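Local coordinates for protein AvrRpt2 (Erwinia amylovora, PDB 6HQZ) that acts as a type III secreted effector and papain-like C70 cysteine protease, probably cleaving proteins inside cells of the host plant, at residues Phe3-Val8 and His90-Phe95; Val70-Ser75 and Gln139-Arg144; Asn81-Leu86 and Ser107-Ile112; Phe121-Pro124 and Asp129-Met132. All coordinates share one frame; numbering follows the deposited sequence.

Contact 1. Residues Phe3-Val8 and His90-Phe95; sequences FRLNHV and HGPIMF
The flat G91-P92 peptide and the puckered pyrrolidine ring of P92 have L5 and V8 over the same side. L5 stands over the peptide: its CD1 lies almost straight above the linkage, 3.5 Å from P92 N and 3.6 Å from G91 C, while the same methyl lies above the CD corner of the ring, L5 CD1 being 3.8 Å from P92 CD. V8 comes down farther along, over the CG corner. Both its methyls take part; V8 CG2 is the closer at 3.9 Å from P92 CG, with V8 CG1 at 4.1 Å from the same atom. With CG1 anti to its backbone N (chi1 -174°), V8 spreads the two methyls along the CB-CG side of the proline. G91, with a positive phi of 90°, ends the helical run of 80-90 and brings P92 under the two aliphatic side chains. The contact is small, apolar and near the surface. Segment 3-8 runs beside strand 104-113, where F3 pairs with I112 and L5 with T110 through backbone hydrogen bonds, while F3 lies on L87 and C88 of helix 80-90. P92 in turn packs on V108 just before the chain enters strand 93-98.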
loop_
_atom_site.group_PDB
_atom_site.type_symbol
_atom_site.label_atom_id
_atom_site.label_comp_id
_atom_site.label_asym_id
_atom_site.label_seq_id
_atom_site.Cartn_x
_atom_site.Cartn_y
_atom_site.Cartn_z
ATOM N N PHE A 3 0.162 -4.426 6.091
ATOM C CA PHE A 3 -0.985 -4.089 5.315
ATOM C C PHE A 3 -1.733 -5.376 5.059
ATOM O O PHE A 3 -1.142 -6.359 4.683
ATOM C CB PHE A 3 -0.584 -3.413 4.006
ATOM C CG PHE A 3 -1.729 -3.159 3.119
ATOM C CD1 PHE A 3 -2.438 -1.983 3.237
ATOM C CD2 PHE A 3 -2.186 -4.136 2.226
ATOM C CE1 PHE A 3 -3.540 -1.751 2.427
ATOM C CE2 PHE A 3 -3.287 -3.895 1.415
ATOM C CZ PHE A 3 -3.969 -2.708 1.528
ATOM N N ARG A 4 -3.041 -5.377 5.278
ATOM C CA ARG A 4 -3.832 -6.618 5.076
ATOM C C ARG A 4 -5.084 -6.235 4.388
ATOM O O ARG A 4 -5.757 -5.322 4.830
ATOM C CB ARG A 4 -4.141 -7.342 6.386
ATOM C CG ARG A 4 -2.894 -7.671 7.176
ATOM C CD ARG A 4 -3.155 -8.291 8.514
ATOM N NE ARG A 4 -1.955 -8.219 9.376
ATOM C CZ ARG A 4 -1.819 -8.844 10.548
ATOM N NH1 ARG A 4 -2.821 -9.556 11.069
ATOM N NH2 ARG A 4 -0.687 -8.729 11.242
ATOM N N LEU A 5 -5.405 -6.921 3.306
ATOM C CA LEU A 5 -6.741 -6.909 2.753
ATOM C C LEU A 5 -7.590 -7.946 3.539
ATOM O O LEU A 5 -7.164 -9.130 3.742
ATOM C CB LEU A 5 -6.741 -7.324 1.276
ATOM C CG LEU A 5 -5.835 -6.567 0.312
ATOM C CD1 LEU A 5 -5.589 -7.456 -0.900
ATOM C CD2 LEU A 5 -6.459 -5.223 -0.019
ATOM N N ASN A 6 -8.787 -7.520 3.888
ATOM C CA ASN A 6 -9.666 -8.221 4.813
ATOM C C ASN A 6 -10.868 -8.923 4.211
ATOM O O ASN A 6 -11.492 -9.723 4.910
ATOM C CB ASN A 6 -10.114 -7.219 5.884
ATOM C CG ASN A 6 -8.965 -6.849 6.781
ATOM O OD1 ASN A 6 -8.526 -7.673 7.573
ATOM N ND2 ASN A 6 -8.392 -5.664 6.588
ATOM N N HIS A 7 -11.253 -8.628 2.970
ATOM C CA HIS A 7 -12.149 -9.582 2.341
ATOM C C HIS A 7 -11.910 -9.927 0.898
ATOM O O HIS A 7 -12.618 -9.560 -0.028
ATOM C CB HIS A 7 -13.643 -9.432 2.629
ATOM C CG HIS A 7 -14.367 -10.754 2.506
ATOM N ND1 HIS A 7 -14.136 -11.808 3.375
ATOM C CD2 HIS A 7 -15.237 -11.227 1.574
ATOM C CE1 HIS A 7 -14.857 -12.854 3.006
ATOM N NE2 HIS A 7 -15.531 -12.530 1.916
ATOM N N VAL A 8 -10.900 -10.748 0.781
ATOM C CA VAL A 8 -10.754 -11.609 -0.352
ATOM C C VAL A 8 -11.548 -12.907 -0.079
ATOM O O VAL A 8 -11.348 -13.549 0.927
ATOM C CB VAL A 8 -9.268 -11.834 -0.601
ATOM C CG1 VAL A 8 -9.114 -12.623 -1.871
ATOM C CG2 VAL A 8 -8.614 -10.457 -0.749
ATOM N N HIS A 90 -2.677 -3.017 -5.931
ATOM C CA HIS A 90 -3.188 -3.947 -6.923
ATOM C C HIS A 90 -4.224 -4.918 -6.411
ATOM O O HIS A 90 -4.937 -5.498 -7.210
ATOM C CB HIS A 90 -2.003 -4.757 -7.473
ATOM C CG HIS A 90 -0.943 -3.874 -8.045
ATOM N ND1 HIS A 90 0.349 -3.852 -7.564
ATOM C CD2 HIS A 90 -1.020 -2.917 -8.995
ATOM C CE1 HIS A 90 1.039 -2.947 -8.241
ATOM N NE2 HIS A 90 0.233 -2.373 -9.119
ATOM N N GLY A 91 -4.342 -5.060 -5.097
ATOM C CA GLY A 91 -5.337 -5.931 -4.534
ATOM C C GLY A 91 -4.705 -7.277 -4.390
ATOM O O GLY A 91 -3.467 -7.378 -4.364
ATOM N N PRO A 92 -5.529 -8.314 -4.263
ATOM C CA PRO A 92 -4.888 -9.633 -4.083
ATOM C C PRO A 92 -4.025 -10.107 -5.276
ATOM O O PRO A 92 -4.279 -9.784 -6.482
ATOM C CB PRO A 92 -6.063 -10.577 -3.872
ATOM C CG PRO A 92 -7.265 -9.863 -4.347
ATOM C CD PRO A 92 -6.994 -8.378 -4.330
ATOM N N ILE A 93 -3.014 -10.857 -4.942
ATOM C CA ILE A 93 -1.997 -11.227 -5.929
ATOM C C ILE A 93 -1.824 -12.766 -5.898
ATOM O O ILE A 93 -1.546 -13.367 -4.854
ATOM C CB ILE A 93 -0.646 -10.599 -5.582
ATOM C CG1 ILE A 93 -0.697 -9.107 -5.668
ATOM C CG2 ILE A 93 0.457 -11.124 -6.512
ATOM C CD1 ILE A 93 0.430 -8.416 -4.932
ATOM N N MET A 94 -2.031 -13.376 -7.050
ATOM C CA MET A 94 -1.833 -14.826 -7.136
ATOM C C MET A 94 -0.397 -15.147 -7.530
ATOM O O MET A 94 0.119 -14.607 -8.530
ATOM C CB MET A 94 -2.800 -15.519 -8.062
ATOM C CG MET A 94 -2.897 -15.099 -9.463
ATOM S SD MET A 94 -4.262 -16.005 -10.281
ATOM C CE MET A 94 -3.500 -16.234 -11.870
ATOM N N PHE A 95 0.191 -16.034 -6.738
ATOM C CA PHE A 95 1.605 -16.394 -6.858
ATOM C C PHE A 95 1.807 -17.893 -6.989
ATOM O O PHE A 95 1.137 -18.748 -6.362
ATOM C CB PHE A 95 2.453 -15.832 -5.693
ATOM C CG PHE A 95 2.189 -16.432 -4.362
ATOM C CD1 PHE A 95 1.155 -15.943 -3.599
ATOM C CD2 PHE A 95 3.000 -17.394 -3.820
ATOM C CE1 PHE A 95 0.914 -16.418 -2.330
ATOM C CE2 PHE A 95 2.789 -17.856 -2.530
ATOM C CZ PHE A 95 1.731 -17.392 -1.800
#

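Contact 2. Residues Val70-Ser75 and Gln139-Arg144; sequences VSLPES and QRLAWR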
loop_
_atom_site.group_PDB
_atom_site.type_symbol
_atom_site.label_atom_id
_atom_site.label_comp_id
_atom_site.label_asym_id
_atom_site.label_seq_id
_atom_site.Cartn_x
_atom_site.Cartn_y
_atom_site.Cartn_z
ATOM N N VAL A 70 3.493 -8.495 -11.581
ATOM C CA VAL A 70 4.359 -7.652 -10.774
ATOM C C VAL A 70 5.799 -7.770 -11.276
ATOM O O VAL A 70 6.285 -8.890 -11.432
ATOM C CB VAL A 70 4.340 -8.171 -9.330
ATOM C CG1 VAL A 70 5.341 -7.367 -8.485
ATOM C CG2 VAL A 70 2.944 -8.123 -8.728
ATOM N N SER A 71 6.489 -6.646 -11.487
ATOM C CA SER A 71 7.890 -6.638 -11.852
ATOM C C SER A 71 8.702 -7.136 -10.716
ATOM O O SER A 71 8.713 -6.537 -9.633
ATOM C CB SER A 71 8.396 -5.235 -12.170
ATOM O OG SER A 71 7.767 -4.824 -13.333
ATOM N N LEU A 72 9.368 -8.254 -10.955
ATOM C CA LEU A 72 10.149 -8.905 -9.943
ATOM C C LEU A 72 11.470 -8.233 -9.672
ATOM O O LEU A 72 12.209 -7.905 -10.595
ATOM C CB LEU A 72 10.397 -10.366 -10.334
ATOM C CG LEU A 72 9.088 -11.160 -10.480
ATOM C CD1 LEU A 72 9.428 -12.593 -10.887
ATOM C CD2 LEU A 72 8.253 -11.197 -9.195
ATOM N N PRO A 73 11.834 -8.109 -8.408
ATOM C CA PRO A 73 13.122 -7.475 -8.113
ATOM C C PRO A 73 14.339 -8.348 -8.470
ATOM O O PRO A 73 14.322 -9.585 -8.336
ATOM C CB PRO A 73 13.047 -7.279 -6.592
ATOM C CG PRO A 73 12.083 -8.293 -6.127
ATOM C CD PRO A 73 11.076 -8.403 -7.186
ATOM N N GLU A 74 15.386 -7.674 -8.900
ATOM C CA GLU A 74 16.623 -8.299 -9.346
ATOM C C GLU A 74 17.243 -9.097 -8.238
ATOM O O GLU A 74 17.882 -10.107 -8.488
ATOM C CB GLU A 74 17.640 -7.241 -9.787
ATOM C CG GLU A 74 17.869 -7.129 -11.264
ATOM C CD GLU A 74 18.950 -6.080 -11.616
ATOM O OE1 GLU A 74 20.141 -6.151 -11.123
ATOM O OE2 GLU A 74 18.602 -5.182 -12.437
ATOM N N SER A 75 17.047 -8.624 -7.002
ATOM C CA SER A 75 17.655 -9.194 -5.820
ATOM C C SER A 75 17.013 -10.536 -5.469
ATOM O O SER A 75 17.512 -11.233 -4.609
ATOM C CB SER A 75 17.397 -8.237 -4.648
ATOM O OG SER A 75 15.968 -8.100 -4.509
ATOM N N GLN A 139 12.131 -17.661 -0.795
ATOM C CA GLN A 139 12.885 -18.856 -1.237
ATOM C C GLN A 139 12.152 -19.632 -2.316
ATOM O O GLN A 139 12.790 -20.177 -3.204
ATOM C CB GLN A 139 13.084 -19.805 -0.094
ATOM C CG GLN A 139 13.824 -21.086 -0.498
ATOM C CD GLN A 139 13.864 -22.050 0.678
ATOM O OE1 GLN A 139 13.690 -21.632 1.835
ATOM N NE2 GLN A 139 14.082 -23.343 0.393
ATOM N N ARG A 140 10.829 -19.635 -2.233
ATOM C CA ARG A 140 10.018 -20.594 -3.021
ATOM C C ARG A 140 9.216 -19.997 -4.125
ATOM O O ARG A 140 8.707 -20.731 -4.941
ATOM C CB ARG A 140 9.102 -21.349 -2.066
ATOM C CG ARG A 140 9.891 -22.084 -1.003
ATOM C CD ARG A 140 9.013 -22.883 -0.078
ATOM N NE ARG A 140 9.878 -23.743 0.731
ATOM C CZ ARG A 140 10.493 -24.820 0.245
ATOM N NH1 ARG A 140 10.283 -25.225 -1.026
ATOM N NH2 ARG A 140 11.321 -25.500 1.018
ATOM N N LEU A 141 9.170 -18.671 -4.222
ATOM C CA LEU A 141 8.478 -18.016 -5.307
ATOM C C LEU A 141 9.062 -18.395 -6.650
ATOM O O LEU A 141 10.285 -18.696 -6.757
ATOM C CB LEU A 141 8.575 -16.475 -5.158
ATOM C CG LEU A 141 7.817 -15.637 -6.165
ATOM C CD1 LEU A 141 6.296 -15.776 -6.099
ATOM C CD2 LEU A 141 8.193 -14.168 -5.948
ATOM N N ALA A 142 8.201 -18.448 -7.651
ATOM C CA ALA A 142 8.635 -18.764 -9.020
ATOM C C ALA A 142 9.462 -17.669 -9.729
ATOM O O ALA A 142 9.118 -17.272 -10.794
ATOM C CB ALA A 142 7.419 -19.114 -9.860
ATOM N N TRP A 143 10.617 -17.353 -9.185
ATOM C CA TRP A 143 11.491 -16.282 -9.681
ATOM C C TRP A 143 11.898 -16.435 -11.123
ATOM O O TRP A 143 12.171 -15.458 -11.779
ATOM C CB TRP A 143 12.735 -16.200 -8.826
ATOM C CG TRP A 143 12.470 -15.776 -7.477
ATOM C CD1 TRP A 143 12.456 -16.540 -6.384
ATOM C CD2 TRP A 143 12.154 -14.458 -7.058
ATOM N NE1 TRP A 143 12.179 -15.788 -5.281
ATOM C CE2 TRP A 143 11.964 -14.502 -5.669
ATOM C CE3 TRP A 143 12.036 -13.236 -7.720
ATOM C CZ2 TRP A 143 11.640 -13.356 -4.906
ATOM C CZ3 TRP A 143 11.763 -12.074 -6.958
ATOM C CH2 TRP A 143 11.540 -12.161 -5.571
ATOM N N ARG A 144 11.893 -17.653 -11.641
ATOM C CA ARG A 144 12.353 -17.922 -12.976
ATOM C C ARG A 144 11.472 -17.334 -14.052
ATOM O O ARG A 144 11.941 -17.135 -15.199
ATOM C CB ARG A 144 12.547 -19.428 -13.245
ATOM C CG ARG A 144 13.031 -19.760 -14.627
ATOM C CD ARG A 144 13.303 -21.244 -14.768
ATOM N NE ARG A 144 14.490 -21.427 -15.546
ATOM C CZ ARG A 144 15.111 -22.594 -15.657
ATOM N NH1 ARG A 144 14.630 -23.687 -15.038
ATOM N NH2 ARG A 144 16.212 -22.662 -16.380
#
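L72 and P73 pack against L141 and W143, which flank an inverse gamma turn centred on A142, where the chain has just left helix 134-140. Within the turn W143 N makes a weak hydrogen bond to L141 O. With CG anti to the carbonyl carbon (chi1 -66°), W143 swings the benzo end of its indole toward P73. P73 comes in at the ring edge, roughly at a right angle: its CD is 3.7 Å from W143 CZ3, and its CG lies 3.9 Å from W143 CH2. L72 approaches obliquely, with CB 4.0 Å from W143 CZ3, and its CD1 extends to the backbone O of W143 at 4.1 Å. A looser methyl contact, L72 CD2 to L141 CD2 at 4.4 Å, joins the two leucines. L141 also places CD2 over one indole face, 3.7 Å above the ring plane, and both leucines reach M149 of strand 149-152. The polar corner is engaged separately, W143 NE1 being hydrogen-bonded to N138 O in the preceding helix. The contact thus rests on apolar side-chain packing, with carbonyl oxygens meeting only carbon; the turn and the NE1 bond probably help to hold the ring where P73 and L72 meet it.

Contact 3. Residues Asn81-Leu86 and Ser107-Ile112; sequences NELGNL and SVLTGI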
loop_
_atom_site.group_PDB
_atom_site.type_symbol
_atom_site.label_atom_id
_atom_site.label_comp_id
_atom_site.label_asym_id
_atom_site.label_seq_id
_atom_site.Cartn_x
_atom_site.Cartn_y
_atom_site.Cartn_z
ATOM N N ASN A 81 7.383 -4.626 3.842
ATOM C CA ASN A 81 6.787 -3.364 3.395
ATOM C C ASN A 81 6.489 -3.362 1.894
ATOM O O ASN A 81 5.446 -2.878 1.469
ATOM C CB ASN A 81 7.672 -2.156 3.716
ATOM C CG ASN A 81 7.701 -1.823 5.186
ATOM O OD1 ASN A 81 6.808 -2.181 5.950
ATOM N ND2 ASN A 81 8.737 -1.155 5.593
ATOM N N GLU A 82 7.412 -3.876 1.082
ATOM C CA GLU A 82 7.168 -3.835 -0.360
ATOM C C GLU A 82 6.000 -4.694 -0.792
ATOM O O GLU A 82 5.198 -4.270 -1.606
ATOM C CB GLU A 82 8.406 -4.193 -1.198
ATOM C CG GLU A 82 8.177 -4.008 -2.700
ATOM C CD GLU A 82 7.491 -2.685 -3.166
ATOM O OE1 GLU A 82 7.654 -1.522 -2.589
ATOM O OE2 GLU A 82 6.827 -2.799 -4.219
ATOM N N LEU A 83 5.898 -5.901 -0.273
ATOM C CA LEU A 83 4.664 -6.684 -0.543
ATOM C C LEU A 83 3.353 -5.948 -0.127
ATOM O O LEU A 83 2.341 -6.000 -0.819
ATOM C CB LEU A 83 4.723 -8.031 0.127
ATOM C CG LEU A 83 5.749 -8.969 -0.561
ATOM C CD1 LEU A 83 5.924 -10.233 0.292
ATOM C CD2 LEU A 83 5.345 -9.293 -1.989
ATOM N N GLY A 84 3.394 -5.280 1.018
ATOM C CA GLY A 84 2.243 -4.499 1.492
ATOM C C GLY A 84 1.888 -3.378 0.532
ATOM O O GLY A 84 0.715 -3.161 0.174
ATOM N N ASN A 85 2.923 -2.666 0.098
ATOM C CA ASN A 85 2.728 -1.641 -0.891
ATOM C C ASN A 85 2.047 -2.256 -2.130
ATOM O O ASN A 85 1.082 -1.704 -2.619
ATOM C CB ASN A 85 4.096 -1.036 -1.198
ATOM C CG ASN A 85 4.072 0.023 -2.267
ATOM O OD1 ASN A 85 3.078 0.742 -2.474
ATOM N ND2 ASN A 85 5.236 0.183 -2.921
ATOM N N LEU A 86 2.549 -3.401 -2.616
ATOM C CA LEU A 86 1.987 -4.054 -3.802
ATOM C C LEU A 86 0.514 -4.436 -3.646
ATOM O O LEU A 86 -0.293 -4.186 -4.545
ATOM C CB LEU A 86 2.812 -5.294 -4.203
ATOM C CG LEU A 86 4.144 -4.930 -4.897
ATOM C CD1 LEU A 86 5.048 -6.151 -5.080
ATOM C CD2 LEU A 86 3.908 -4.263 -6.251
ATOM N N SER A 107 -1.321 -19.782 -5.034
ATOM C CA SER A 107 -2.012 -19.298 -3.854
ATOM C C SER A 107 -2.262 -17.847 -4.011
ATOM O O SER A 107 -1.739 -17.212 -4.939
ATOM C CB SER A 107 -1.181 -19.556 -2.608
ATOM O OG SER A 107 -1.050 -20.953 -2.355
ATOM N N VAL A 108 -3.072 -17.287 -3.129
ATOM C CA VAL A 108 -3.405 -15.876 -3.200
ATOM C C VAL A 108 -2.940 -15.118 -2.024
ATOM O O VAL A 108 -3.385 -15.393 -0.907
ATOM C CB VAL A 108 -4.947 -15.666 -3.341
ATOM C CG1 VAL A 108 -5.215 -14.137 -3.366
ATOM C CG2 VAL A 108 -5.467 -16.327 -4.618
ATOM N N LEU A 109 -2.020 -14.172 -2.280
ATOM C CA LEU A 109 -1.470 -13.267 -1.284
ATOM C C LEU A 109 -2.525 -12.243 -0.927
ATOM O O LEU A 109 -3.062 -11.577 -1.836
ATOM C CB LEU A 109 -0.267 -12.510 -1.810
ATOM C CG LEU A 109 0.438 -11.620 -0.787
ATOM C CD1 LEU A 109 1.005 -12.382 0.434
ATOM C CD2 LEU A 109 1.500 -10.885 -1.576
ATOM N N THR A 110 -2.786 -12.109 0.356
ATOM C CA THR A 110 -3.829 -11.135 0.845
ATOM C C THR A 110 -3.362 -10.060 1.844
ATOM O O THR A 110 -4.066 -9.043 2.036
ATOM C CB THR A 110 -5.017 -11.849 1.494
ATOM O OG1 THR A 110 -4.596 -12.440 2.760
ATOM C CG2 THR A 110 -5.604 -12.865 0.502
ATOM N N GLY A 111 -2.303 -10.345 2.600
ATOM C CA GLY A 111 -1.797 -9.422 3.541
ATOM C C GLY A 111 -0.436 -9.774 4.063
ATOM O O GLY A 111 0.140 -10.773 3.675
ATOM N N ILE A 112 0.067 -8.950 4.965
ATOM C CA ILE A 112 1.411 -9.132 5.595
ATOM C C ILE A 112 1.233 -9.030 7.074
ATOM O O ILE A 112 0.553 -8.098 7.585
ATOM C CB ILE A 112 2.410 -8.047 5.134
ATOM C CG1 ILE A 112 2.561 -8.083 3.602
ATOM C CG2 ILE A 112 3.780 -8.190 5.818
ATOM C CD1 ILE A 112 3.093 -9.408 3.030
#
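L83 projects from helix 80-90 onto strand 104-113, a helix-on-sheet contact inside the papain-like protease domain. Its CB meets the end of I112, 3.6 Å from I112 CD1. With CG anti to the carbonyl carbon (chi1 -71°), the side chain then forks over the strand: L83 CD1 stays with I112, 4.0 Å from I112 CD1, while L83 CD2 turns to L109 and stops 4.2 Å from L109 CD2. The leucine thus bridges two strand residues and crosses each at about a right angle. That L109 and I112, three positions apart, both point at the helix reflects a classic beta bulge, in which T110 and G111 together face I120. At G84 the strand meets bare backbone, I112 CG1 lying 3.9 Å from G84 N. The short axes approach to 7.9 Å, with 130° between their chain directions. All four touching residues are buried, and F78 and I119 add to the apolar layer around L83, L109 and I112. E82 and N85 do not touch the strand; N85 packs on C88 of the second subunit and its OD1 accepts from R89 NE. Its ND2 donates to E82 OE1 over 3.0 Å, nearly straight (171°) and on the carboxylate's syn side.

Contact 4. Residues Phe121-Pro124 and Asp129-Met132; sequences FHDP and DLTM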
loop_
_atom_site.group_PDB
_atom_site.type_symbol
_atom_site.label_atom_id
_atom_site.label_comp_id
_atom_site.label_asym_id
_atom_site.label_seq_id
_atom_site.Cartn_x
_atom_site.Cartn_y
_atom_site.Cartn_z
ATOM N N PHE A 121 -2.103 -15.674 3.188
ATOM C CA PHE A 121 -2.534 -16.139 1.883
ATOM C C PHE A 121 -3.619 -17.173 1.994
ATOM O O PHE A 121 -3.718 -17.919 2.994
ATOM C CB PHE A 121 -1.346 -16.700 1.079
ATOM C CG PHE A 121 -0.750 -17.948 1.635
ATOM C CD1 PHE A 121 0.133 -17.912 2.735
ATOM C CD2 PHE A 121 -1.055 -19.187 1.069
ATOM C CE1 PHE A 121 0.699 -19.096 3.225
ATOM C CE2 PHE A 121 -0.473 -20.380 1.552
ATOM C CZ PHE A 121 0.365 -20.358 2.646
ATOM N N HIS A 122 -4.454 -17.188 0.958
ATOM C CA HIS A 122 -5.482 -18.183 0.751
ATOM C C HIS A 122 -4.830 -19.302 -0.085
ATOM O O HIS A 122 -4.375 -19.050 -1.181
ATOM C CB HIS A 122 -6.643 -17.665 -0.098
ATOM C CG HIS A 122 -7.579 -16.756 0.641
ATOM N ND1 HIS A 122 -7.594 -16.672 2.019
ATOM C CD2 HIS A 122 -8.547 -15.930 0.196
ATOM C CE1 HIS A 122 -8.512 -15.791 2.385
ATOM N NE2 HIS A 122 -9.140 -15.365 1.300
ATOM N N ASP A 123 -4.915 -20.524 0.413
ATOM C CA ASP A 123 -4.367 -21.713 -0.271
ATOM C C ASP A 123 -5.554 -22.571 -0.712
ATOM O O ASP A 123 -6.296 -23.113 0.110
ATOM C CB ASP A 123 -3.480 -22.475 0.679
ATOM C CG ASP A 123 -2.729 -23.636 -0.003
ATOM O OD1 ASP A 123 -3.336 -24.430 -0.718
ATOM O OD2 ASP A 123 -1.558 -23.800 0.260
ATOM N N PRO A 124 -5.772 -22.689 -2.021
ATOM C CA PRO A 124 -6.896 -23.399 -2.507
ATOM C C PRO A 124 -6.971 -24.872 -2.051
ATOM O O PRO A 124 -8.037 -25.525 -2.196
ATOM C CB PRO A 124 -6.729 -23.344 -4.038
ATOM C CG PRO A 124 -5.733 -22.309 -4.326
ATOM C CD PRO A 124 -4.979 -22.048 -3.063
ATOM N N ASP A 129 -6.554 -17.794 4.808
ATOM C CA ASP A 129 -5.871 -16.999 5.845
ATOM C C ASP A 129 -4.759 -17.794 6.535
ATOM O O ASP A 129 -4.530 -17.669 7.720
ATOM C CB ASP A 129 -6.887 -16.453 6.874
ATOM C CG ASP A 129 -7.876 -15.540 6.213
ATOM O OD1 ASP A 129 -7.444 -14.790 5.323
ATOM O OD2 ASP A 129 -9.046 -15.580 6.561
ATOM N N LEU A 130 -4.064 -18.607 5.762
ATOM C CA LEU A 130 -2.820 -19.207 6.256
ATOM C C LEU A 130 -1.715 -18.117 6.277
ATOM O O LEU A 130 -1.809 -17.055 5.628
ATOM C CB LEU A 130 -2.349 -20.323 5.371
ATOM C CG LEU A 130 -3.302 -21.501 5.037
ATOM C CD1 LEU A 130 -2.556 -22.573 4.197
ATOM C CD2 LEU A 130 -3.995 -22.046 6.271
ATOM N N THR A 131 -0.662 -18.392 7.022
ATOM C CA THR A 131 0.552 -17.590 6.840
ATOM C C THR A 131 1.731 -18.513 6.607
ATOM O O THR A 131 1.724 -19.616 7.074
ATOM C CB THR A 131 0.892 -16.692 8.060
ATOM O OG1 THR A 131 1.432 -17.453 9.158
ATOM C CG2 THR A 131 -0.331 -15.934 8.538
ATOM N N MET A 132 2.753 -17.978 5.974
ATOM C CA MET A 132 4.052 -18.596 5.946
ATOM C C MET A 132 5.120 -17.552 6.175
ATOM O O MET A 132 4.908 -16.386 5.847
ATOM C CB MET A 132 4.323 -19.350 4.603
ATOM C CG MET A 132 4.789 -18.592 3.419
ATOM S SD MET A 132 5.300 -19.392 1.860
ATOM C CE MET A 132 3.730 -20.007 1.271
#
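F121 and L130 form a hydrogen-bonded antiparallel pair, and the two bonds between them differ in quality. F121 N donates to L130 O at 2.8 Å with an N-H...O angle of 160°, whereas the return bond, L130 N to F121 O at 2.9 Å, is weak because its N-H points well off the acceptor. One residue nearer the turn a side chain adds a bond beyond the backbone pair: D129 N donates to H122 ND1 across 3.2 Å (156°), lying almost in the imidazole plane at the ring edge. H122 NE2 is hydrogen-bonded to V8 O, so both ring nitrogens are satisfied and the rotation of the ring is fixed from two sides. The D129 carboxylate runs alongside the same ring, OD1 coming to 3.3 Å from H122 CE1. D123 OD1 is held by the backbone N of Q125 within the turn, and D123 O by Y10 OH.

Apolar contacts close the pair. F121 has CG wedged between its backbone N and carbonyl carbon (chi1 67°), which brings the ring back across the partner strand. L130 CB makes a CH-pi contact over one face, 4.1 Å from the ring centroid, and L130 CD1 continues to D123 CB at 3.6 Å. M132 folds round the ring, its CE 3.7 Å from F121 CZ and its sulfur obliquely placed in a Met-aromatic contact. Strands 118-123 and 130-133 thus make a beta hairpin at one border of the sheet, with the corner at D129 held by the H122 imidazole.

Overall arrangement
All four contacts belong to the papain-like protease domain. Contacts 1, 3 and 4 gather on one antiparallel sheet, reaching its neighbouring strands 93-98, 104-113, 118-123 and 130-133 in that order. Contacts 1 and 3 have centres about 6 Å apart; contact 3 uses helix 80-90, and contact 1 begins where that helix ends. Contact 4 lies about 12 Å from contact 3, joined to it by the V108-H122 backbone pairing. Contact 2 has its centre about 18 Å from contact 1 and 19 Å from contact 4, but 14 Å from contact 3, which it touches through V70 and L86. Its segments enclose contacts 3 and 4 and alternate with those of contact 1, interlocking one compact domain.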